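Local coordinates for protein spydx (Streptococcus pyogenes, PDB 2J43) that binds glycogen through a pair of family 41 carbohydrate-binding modules from a cell-wall-attached pullulanase, which probably cleaves alpha-1,6 branches of alpha-glucans, at residues A[122-134]-A[143-157]. Sequence-based numbering, arbitrary orientation. Where two conformers were deposited one is given.
Sequences SGHYDNLAVWTFK and WPNGLDLSHKGHYGA
The carbonyl oxygen of L128 is approached by three groups: the amide of L149, through a weak bond (L149 N to L128 O, 3.5 Å), and two waters. One water spans L128 O and Y125 O, within the type II turn 125-128, and also meets L149 N weakly; the other lies 2.8 Å from L128 O and links it to D148 OD1. Water thus fills in where the antiparallel pairing of 128-134 with 147-153 gives out. Further along, the ladder tightens. V130 and L147 form a hydrogen-bonded pair, with V130 N 2.7 Å from L147 O and the returning bond, L147 N to V130 O, fairly straight at 164°. G146 CA makes a CA-H...O contact with V130 O.

On the face carrying V130 and L147, L147 CD1 meets T132 CG2 and both L147 and V130 rest on V159. The side chains of V130 and L149 cross at about a right angle, V130 CG2 touching L149 CD2 at 3.7 Å. At the turn end, the Y125 ring receives A157 CB over one face, 3.8 Å from its centroid, while K152 CE approaches CD2 obliquely; Y125 OH is hydrogen-bonded to N120 N.

At the other end, W143 sets its CE3-CZ3 edge over the face of W131 in a T-shaped stack, centroids 5.0 Å apart and planes at 74°. CG of W131 lies opposite its own N (chi1 -171°), which carries the indole out to W143, just before the cis peptide to P144. Strand 170-176 flanks 128-134 on its other side. The contact therefore joins neighbouring strands 128-134 and 147-153 of the second module and through Y125 reaches the start of strand 156-162, hydrated around L128 and D148, with aromatic packing at both ends; its accessible indoles are consistent with the aromatic surfaces such modules offer to sugars.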
ATOM      1  N   SER A 122      -6.471  -2.045  20.719  1.00 26.03           N
ATOM      2  CA  SER A 122      -6.489  -3.281  21.481  1.00 26.03           C
ATOM      3  C   SER A 122      -6.132  -4.499  20.659  1.00 25.96           C
ATOM      4  O   SER A 122      -5.699  -5.508  21.194  1.00 25.76           O
ATOM      5  CB  SER A 122      -7.881  -3.475  22.088  1.00 26.48           C
ATOM      6  OG  SER A 122      -8.863  -3.569  21.045  1.00 26.88           O
ATOM      7  N   GLY A 123      -6.326  -4.411  19.342  1.00 24.07           N
ATOM      8  CA  GLY A 123      -6.143  -5.552  18.481  1.00 24.19           C
ATOM      9  C   GLY A 123      -7.253  -6.611  18.598  1.00 23.85           C
ATOM     10  O   GLY A 123      -7.065  -7.744  18.156  1.00 24.40           O
ATOM     11  N   HIS A 124      -8.378  -6.235  19.218  1.00 24.39           N
ATOM     12  CA  HIS A 124      -9.497  -7.137  19.453  1.00 24.88           C
ATOM     13  C   HIS A 124     -10.529  -6.927  18.335  1.00 21.59           C
ATOM     14  O   HIS A 124     -11.184  -5.891  18.292  1.00 22.39           O
ATOM     15  CB  HIS A 124     -10.157  -6.817  20.796  1.00 25.72           C
ATOM     16  CG  HIS A 124      -9.287  -7.055  21.988  1.00 31.18           C
ATOM     17  ND1 HIS A 124      -9.433  -6.335  23.161  1.00 36.79           N
ATOM     18  CD2 HIS A 124      -8.276  -7.926  22.200  1.00 34.27           C
ATOM     19  CE1 HIS A 124      -8.526  -6.736  24.034  1.00 35.43           C
ATOM     20  NE2 HIS A 124      -7.826  -7.715  23.486  1.00 36.81           N
ATOM     21  N   TYR A 125     -10.624  -7.879  17.417  1.00 20.43           N
ATOM     22  CA  TYR A 125     -11.542  -7.741  16.287  1.00 18.95           C
ATOM     23  C   TYR A 125     -12.726  -8.723  16.332  1.00 18.27           C
ATOM     24  O   TYR A 125     -13.555  -8.720  15.435  1.00 17.54           O
ATOM     25  CB  TYR A 125     -10.743  -7.853  14.986  1.00 19.48           C
ATOM     26  CG  TYR A 125      -9.636  -6.861  14.861  1.00 20.67           C
ATOM     27  CD1 TYR A 125      -9.912  -5.526  14.499  1.00 18.32           C
ATOM     28  CD2 TYR A 125      -8.304  -7.224  15.091  1.00 18.31           C
ATOM     29  CE1 TYR A 125      -8.899  -4.590  14.388  1.00 17.02           C
ATOM     30  CE2 TYR A 125      -7.304  -6.307  14.986  1.00 19.00           C
ATOM     31  CZ  TYR A 125      -7.587  -5.000  14.620  1.00 18.70           C
ATOM     32  OH  TYR A 125      -6.562  -4.082  14.548  1.00 19.59           O
ATOM     33  N   ASP A 126     -12.819  -9.564  17.370  1.00 17.90           N
ATOM     34  CA  ASP A 126     -13.931 -10.496  17.478  1.00 17.73           C
ATOM     35  C   ASP A 126     -15.251  -9.728  17.447  1.00 17.67           C
ATOM     36  O   ASP A 126     -15.432  -8.733  18.141  1.00 17.08           O
ATOM     37  CB  ASP A 126     -13.893 -11.293  18.784  1.00 18.90           C
ATOM     38  CG  ASP A 126     -12.906 -12.450  18.766  1.00 21.97           C
ATOM     39  OD1 ASP A 126     -12.380 -12.810  17.690  1.00 21.67           O
ATOM     40  OD2 ASP A 126     -12.660 -13.076  19.835  1.00 22.93           O
ATOM     41  N   ASN A 127     -16.161 -10.249  16.634  1.00 15.71           N
ATOM     42  CA  ASN A 127     -17.530  -9.742  16.497  1.00 15.49           C
ATOM     43  C   ASN A 127     -17.641  -8.329  15.909  1.00 15.13           C
ATOM     44  O   ASN A 127     -18.694  -7.697  15.959  1.00 16.01           O
ATOM     45  CB  ASN A 127     -18.299  -9.868  17.793  1.00 14.93           C
ATOM     46  CG  ASN A 127     -18.263 -11.281  18.368  1.00 14.36           C
ATOM     47  OD1 ASN A 127     -17.810 -11.472  19.510  1.00 21.28           O
ATOM     48  ND2 ASN A 127     -18.614 -12.251  17.580  1.00 15.59           N
ATOM     49  N   LEU A 128     -16.555  -7.823  15.351  1.00 16.33           N
ATOM     50  CA  LEU A 128     -16.634  -6.585  14.566  1.00 16.40           C
ATOM     51  C   LEU A 128     -16.995  -6.969  13.125  1.00 16.84           C
ATOM     52  O   LEU A 128     -16.611  -8.042  12.656  1.00 19.26           O
ATOM     53  CB  LEU A 128     -15.296  -5.854  14.611  1.00 16.66           C
ATOM     54  CG  LEU A 128     -14.861  -5.373  15.989  1.00 17.30           C
ATOM     55  CD1 LEU A 128     -13.616  -4.438  15.838  1.00 19.56           C
ATOM     56  CD2 LEU A 128     -15.921  -4.712  16.833  1.00 20.54           C
ATOM     57  N   ALA A 129     -17.693  -6.095  12.404  1.00 16.70           N
ATOM     58  CA  ALA A 129     -18.101  -6.396  11.030  1.00 15.46           C
ATOM     59  C   ALA A 129     -18.123  -5.121  10.233  1.00 15.53           C
ATOM     60  O   ALA A 129     -18.174  -4.032  10.809  1.00 15.47           O
ATOM     61  CB  ALA A 129     -19.496  -7.003  11.006  1.00 16.25           C
ATOM     62  N   VAL A 130     -18.177  -5.264   8.930  1.00 15.22           N
ATOM     63  CA  VAL A 130     -18.214  -4.116   8.016  1.00 16.14           C
ATOM     64  C   VAL A 130     -19.566  -4.116   7.310  1.00 15.25           C
ATOM     65  O   VAL A 130     -19.919  -5.071   6.642  1.00 16.04           O
ATOM     66  CB  VAL A 130     -17.096  -4.162   6.953  1.00 16.49           C
ATOM     67  CG1 VAL A 130     -17.112  -2.801   6.176  1.00 17.60           C
ATOM     68  CG2 VAL A 130     -15.759  -4.427   7.614  1.00 18.38           C
ATOM     69  N   TRP A 131     -20.307  -3.018   7.457  1.00 15.95           N
ATOM     70  CA  TRP A 131     -21.529  -2.760   6.714  1.00 15.55           C
ATOM     71  C   TRP A 131     -21.141  -2.031   5.413  1.00 14.62           C
ATOM     72  O   TRP A 131     -20.366  -1.112   5.467  1.00 16.69           O
ATOM     73  CB  TRP A 131     -22.434  -1.855   7.537  1.00 15.78           C
ATOM     74  CG  TRP A 131     -23.787  -1.701   6.960  1.00 15.42           C
ATOM     75  CD1 TRP A 131     -24.280  -0.606   6.282  1.00 17.10           C
ATOM     76  CD2 TRP A 131     -24.872  -2.651   7.009  1.00 17.53           C
ATOM     77  NE1 TRP A 131     -25.585  -0.822   5.894  1.00 18.17           N
ATOM     78  CE2 TRP A 131     -25.971  -2.071   6.316  1.00 17.49           C
ATOM     79  CE3 TRP A 131     -25.023  -3.942   7.525  1.00 17.74           C
ATOM     80  CZ2 TRP A 131     -27.178  -2.746   6.143  1.00 21.45           C
ATOM     81  CZ3 TRP A 131     -26.232  -4.596   7.345  1.00 21.69           C
ATOM     82  CH2 TRP A 131     -27.277  -4.007   6.660  1.00 20.56           C
ATOM     83  N   THR A 132     -21.637  -2.496   4.277  1.00 15.62           N
ATOM     84  CA  THR A 132     -21.287  -1.926   2.969  1.00 16.38           C
ATOM     85  C   THR A 132     -22.522  -1.535   2.167  1.00 16.80           C
ATOM     86  O   THR A 132     -23.574  -2.193   2.232  1.00 17.21           O
ATOM     87  CB  THR A 132     -20.468  -2.939   2.110  1.00 16.72           C
ATOM     88  OG1 THR A 132     -21.265  -4.100   1.853  1.00 16.60           O
ATOM     89  CG2 THR A 132     -19.260  -3.468   2.884  1.00 14.90           C
ATOM     90  N   PHE A 133     -22.361  -0.465   1.398  1.00 17.11           N
ATOM     91  CA  PHE A 133     -23.436   0.064   0.563  1.00 19.03           C
ATOM     92  C   PHE A 133     -22.861   0.968  -0.523  1.00 20.43           C
ATOM     93  O   PHE A 133     -21.631   1.153  -0.642  1.00 19.75           O
ATOM     94  CB  PHE A 133     -24.490   0.802   1.424  1.00 18.94           C
ATOM     95  CG  PHE A 133     -23.963   1.954   2.254  1.00 19.28           C
ATOM     96  CD1 PHE A 133     -24.232   3.270   1.885  1.00 23.35           C
ATOM     97  CD2 PHE A 133     -23.259   1.745   3.440  1.00 21.48           C
ATOM     98  CE1 PHE A 133     -23.825   4.330   2.655  1.00 21.79           C
ATOM     99  CE2 PHE A 133     -22.849   2.812   4.206  1.00 21.43           C
ATOM    100  CZ  PHE A 133     -23.147   4.111   3.817  1.00 22.32           C
ATOM    101  N   LYS A 134     -23.757   1.536  -1.305  1.00 20.95           N
ATOM    102  CA  LYS A 134     -23.413   2.207  -2.546  1.00 22.98           C
ATOM    103  C   LYS A 134     -22.875   1.196  -3.545  1.00 22.45           C
ATOM    104  O   LYS A 134     -23.447   0.133  -3.683  1.00 24.27           O
ATOM    105  CB  LYS A 134     -22.577   3.480  -2.330  1.00 22.59           C
ATOM    106  CG  LYS A 134     -23.136   4.359  -1.243  1.00 26.54           C
ATOM    107  CD  LYS A 134     -22.386   5.676  -1.102  1.00 29.37           C
ATOM    108  CE  LYS A 134     -23.032   6.756  -1.948  1.00 32.86           C
ATOM    109  NZ  LYS A 134     -22.925   8.107  -1.301  1.00 38.38           N
ATOM    110  N   TRP A 143     -29.025  -5.942   9.330  1.00 25.24           N
ATOM    111  CA  TRP A 143     -28.369  -5.171  10.364  1.00 23.78           C
ATOM    112  C   TRP A 143     -28.397  -5.798  11.757  1.00 25.32           C
ATOM    113  O   TRP A 143     -29.474  -6.181  12.194  1.00 26.48           O
ATOM    114  CB  TRP A 143     -29.047  -3.801  10.401  1.00 23.88           C
ATOM    115  CG  TRP A 143     -28.457  -2.919  11.387  1.00 23.50           C
ATOM    116  CD1 TRP A 143     -28.808  -2.792  12.683  1.00 28.83           C
ATOM    117  CD2 TRP A 143     -27.372  -2.029  11.171  1.00 23.30           C
ATOM    118  NE1 TRP A 143     -28.018  -1.855  13.305  1.00 27.51           N
ATOM    119  CE2 TRP A 143     -27.121  -1.371  12.388  1.00 25.04           C
ATOM    120  CE3 TRP A 143     -26.579  -1.712  10.065  1.00 19.34           C
ATOM    121  CZ2 TRP A 143     -26.111  -0.423  12.530  1.00 24.07           C
ATOM    122  CZ3 TRP A 143     -25.591  -0.750  10.218  1.00 19.37           C
ATOM    123  CH2 TRP A 143     -25.368  -0.128  11.414  1.00 19.71           C
ATOM    124  N   PRO A 144     -27.282  -5.883  12.497  1.00 24.78           N
ATOM    125  CA  PRO A 144     -25.942  -5.448  12.114  1.00 24.89           C
ATOM    126  C   PRO A 144     -25.018  -6.556  11.555  1.00 23.87           C
ATOM    127  O   PRO A 144     -23.787  -6.433  11.730  1.00 23.55           O
ATOM    128  CB  PRO A 144     -25.395  -4.989  13.462  1.00 25.53           C
ATOM    129  CG  PRO A 144     -25.889  -6.105  14.402  1.00 25.88           C
ATOM    130  CD  PRO A 144     -27.277  -6.394  13.892  1.00 25.32           C
ATOM    131  N   ASN A 145     -25.564  -7.552  10.854  1.00 23.86           N
ATOM    132  CA  ASN A 145     -24.685  -8.652  10.380  0.50 24.17           C
ATOM    133  C   ASN A 145     -23.893  -8.354   9.076  1.00 24.23           C
ATOM    134  O   ASN A 145     -24.136  -8.872   7.985  1.00 25.99           O
ATOM    135  CB  ASN A 145     -25.441  -9.968  10.297  0.50 25.32           C
ATOM    136  CG  ASN A 145     -24.525 -11.197  10.347  0.50 24.12           C
ATOM    137  OD1 ASN A 145     -23.285 -11.124  10.439  0.50 19.34           O
ATOM    138  ND2 ASN A 145     -25.152 -12.335  10.251  0.50 24.12           N
ATOM    139  N   GLY A 146     -22.861  -7.577   9.223  1.00 23.66           N
ATOM    140  CA  GLY A 146     -22.057  -7.256   8.063  1.00 22.13           C
ATOM    141  C   GLY A 146     -20.942  -8.261   7.832  1.00 21.60           C
ATOM    142  O   GLY A 146     -20.958  -9.362   8.340  1.00 21.38           O
ATOM    143  N   LEU A 147     -19.932  -7.853   7.081  1.00 20.19           N
ATOM    144  CA  LEU A 147     -18.854  -8.742   6.727  1.00 18.74           C
ATOM    145  C   LEU A 147     -17.910  -8.869   7.895  1.00 19.03           C
ATOM    146  O   LEU A 147     -17.440  -7.869   8.460  1.00 19.32           O
ATOM    147  CB  LEU A 147     -18.083  -8.207   5.512  1.00 18.05           C
ATOM    148  CG  LEU A 147     -18.898  -7.812   4.274  1.00 18.16           C
ATOM    149  CD1 LEU A 147     -18.034  -7.088   3.266  1.00 20.70           C
ATOM    150  CD2 LEU A 147     -19.636  -8.993   3.657  1.00 21.51           C
ATOM    151  N   ASP A 148     -17.587 -10.107   8.284  1.00 19.30           N
ATOM    152  CA  ASP A 148     -16.650 -10.334   9.386  0.50 20.09           C
ATOM    153  C   ASP A 148     -15.258  -9.752   9.076  1.00 19.96           C
ATOM    154  O   ASP A 148     -14.790  -9.813   7.934  1.00 19.06           O
ATOM    155  CB  ASP A 148     -16.431 -11.832   9.643  0.50 19.98           C
ATOM    156  CG  ASP A 148     -17.667 -12.563  10.172  0.50 21.59           C
ATOM    157  OD1 ASP A 148     -18.534 -11.992  10.843  0.50 22.82           O
ATOM    158  OD2 ASP A 148     -17.813 -13.770   9.957  0.50 25.54           O
ATOM    159  N   LEU A 149     -14.608  -9.251  10.111  1.00 20.47           N
ATOM    160  CA  LEU A 149     -13.198  -8.864  10.069  1.00 20.90           C
ATOM    161  C   LEU A 149     -12.326 -10.008  10.655  1.00 21.40           C
ATOM    162  O   LEU A 149     -11.528  -9.813  11.590  1.00 22.81           O
ATOM    163  CB  LEU A 149     -13.029  -7.568  10.871  1.00 20.62           C
ATOM    164  CG  LEU A 149     -13.536  -6.331  10.090  1.00 21.05           C
ATOM    165  CD1 LEU A 149     -13.732  -5.155  11.007  1.00 21.47           C
ATOM    166  CD2 LEU A 149     -12.630  -5.926   8.962  1.00 20.40           C
ATOM    167  N   SER A 150     -12.482 -11.204  10.110  1.00 22.28           N
ATOM    168  CA  SER A 150     -11.722 -12.363  10.590  1.00 23.54           C
ATOM    169  C   SER A 150     -10.315 -12.426   9.955  1.00 23.29           C
ATOM    170  O   SER A 150      -9.409 -13.074  10.518  1.00 23.63           O
ATOM    171  CB  SER A 150     -12.482 -13.659  10.315  1.00 23.51           C
ATOM    172  OG  SER A 150     -12.815 -13.766   8.957  1.00 26.09           O
ATOM    173  N   HIS A 151     -10.112 -11.792   8.790  1.00 22.03           N
ATOM    174  CA  HIS A 151      -8.789 -11.866   8.153  1.00 21.80           C
ATOM    175  C   HIS A 151      -7.904 -10.831   8.829  1.00 21.17           C
ATOM    176  O   HIS A 151      -8.349  -9.697   9.069  1.00 17.83           O
ATOM    177  CB  HIS A 151      -8.845 -11.587   6.648  1.00 22.89           C
ATOM    178  CG  HIS A 151      -9.539 -12.648   5.842  1.00 27.38           C
ATOM    179  ND1 HIS A 151     -10.903 -12.661   5.639  1.00 29.43           N
ATOM    180  CD2 HIS A 151      -9.053 -13.744   5.202  1.00 30.79           C
ATOM    181  CE1 HIS A 151     -11.225 -13.698   4.881  1.00 33.63           C
ATOM    182  NE2 HIS A 151     -10.121 -14.370   4.601  1.00 33.65           N
ATOM    183  N   LYS A 152      -6.673 -11.220   9.149  1.00 21.76           N
ATOM    184  CA  LYS A 152      -5.707 -10.338   9.761  1.00 23.39           C
ATOM    185  C   LYS A 152      -4.558 -10.116   8.810  1.00 22.90           C
ATOM    186  O   LYS A 152      -4.045 -11.038   8.153  1.00 22.25           O
ATOM    187  CB  LYS A 152      -5.222 -10.842  11.130  1.00 24.36           C
ATOM    188  CG  LYS A 152      -6.362 -11.210  12.113  1.00 27.48           C
ATOM    189  CD  LYS A 152      -7.071  -9.972  12.668  1.00 29.65           C
ATOM    190  CE  LYS A 152      -8.387 -10.245  13.414  1.00 33.68           C
ATOM    191  NZ  LYS A 152      -9.064 -11.548  13.120  1.00 37.73           N
ATOM    192  N   GLY A 153      -4.163  -8.848   8.712  1.00 21.87           N
ATOM    193  CA  GLY A 153      -3.170  -8.452   7.732  1.00 22.93           C
ATOM    194  C   GLY A 153      -2.125  -7.597   8.423  1.00 22.22           C
ATOM    195  O   GLY A 153      -2.052  -7.537   9.682  1.00 23.64           O
ATOM    196  N   HIS A 154      -1.369  -6.858   7.606  1.00 22.11           N
ATOM    197  CA  HIS A 154      -0.319  -5.971   8.107  1.00 23.79           C
ATOM    198  C   HIS A 154      -0.823  -4.679   8.712  1.00 21.56           C
ATOM    199  O   HIS A 154      -0.083  -3.984   9.349  1.00 23.80           O
ATOM    200  CB  HIS A 154       0.611  -5.615   6.928  1.00 24.46           C
ATOM    201  CG  HIS A 154       1.297  -6.797   6.314  1.00 27.15           C
ATOM    202  ND1 HIS A 154       2.082  -7.663   7.050  1.00 31.28           N
ATOM    203  CD2 HIS A 154       1.343  -7.241   5.032  1.00 30.79           C
ATOM    204  CE1 HIS A 154       2.567  -8.597   6.250  1.00 31.61           C
ATOM    205  NE2 HIS A 154       2.138  -8.363   5.020  1.00 32.96           N
ATOM    206  N   TYR A 155      -2.079  -4.348   8.493  1.00 21.60           N
ATOM    207  CA  TYR A 155      -2.637  -3.039   8.820  1.00 20.73           C
ATOM    208  C   TYR A 155      -3.971  -3.170   9.570  1.00 20.55           C
ATOM    209  O   TYR A 155      -4.950  -2.351   9.364  1.00 19.86           O
ATOM    210  CB  TYR A 155      -2.875  -2.283   7.544  1.00 19.97           C
ATOM    211  CG  TYR A 155      -1.757  -2.354   6.526  1.00 18.47           C
ATOM    212  CD1 TYR A 155      -0.540  -1.721   6.739  1.00 17.43           C
ATOM    213  CD2 TYR A 155      -1.948  -2.988   5.325  1.00 18.95           C
ATOM    214  CE1 TYR A 155       0.435  -1.761   5.780  1.00 17.23           C
ATOM    215  CE2 TYR A 155      -0.976  -3.034   4.352  1.00 17.42           C
ATOM    216  CZ  TYR A 155       0.192  -2.391   4.568  1.00 17.18           C
ATOM    217  OH  TYR A 155       1.163  -2.474   3.590  1.00 18.99           O
ATOM    218  N   GLY A 156      -3.994  -4.217  10.402  1.00 20.06           N
ATOM    219  CA  GLY A 156      -5.178  -4.572  11.169  1.00 19.74           C
ATOM    220  C   GLY A 156      -5.974  -5.666  10.469  1.00 18.36           C
ATOM    221  O   GLY A 156      -5.441  -6.457   9.679  1.00 18.64           O
ATOM    222  N   ALA A 157      -7.239  -5.773  10.830  1.00 16.76           N
ATOM    223  CA  ALA A 157      -8.137  -6.755  10.254  1.00 16.35           C
ATOM    224  C   ALA A 157      -8.525  -6.244   8.890  1.00 17.02           C
ATOM    225  O   ALA A 157      -8.376  -5.054   8.633  1.00 16.61           O
ATOM    226  CB  ALA A 157      -9.342  -6.952  11.149  1.00 16.54           C
TER
HETATM  227  O   HOH W   1     -14.400 -10.156  13.278  1.00 26.57           O
HETATM  228  O   HOH W   2     -17.730 -10.557  13.003  1.00 27.91           O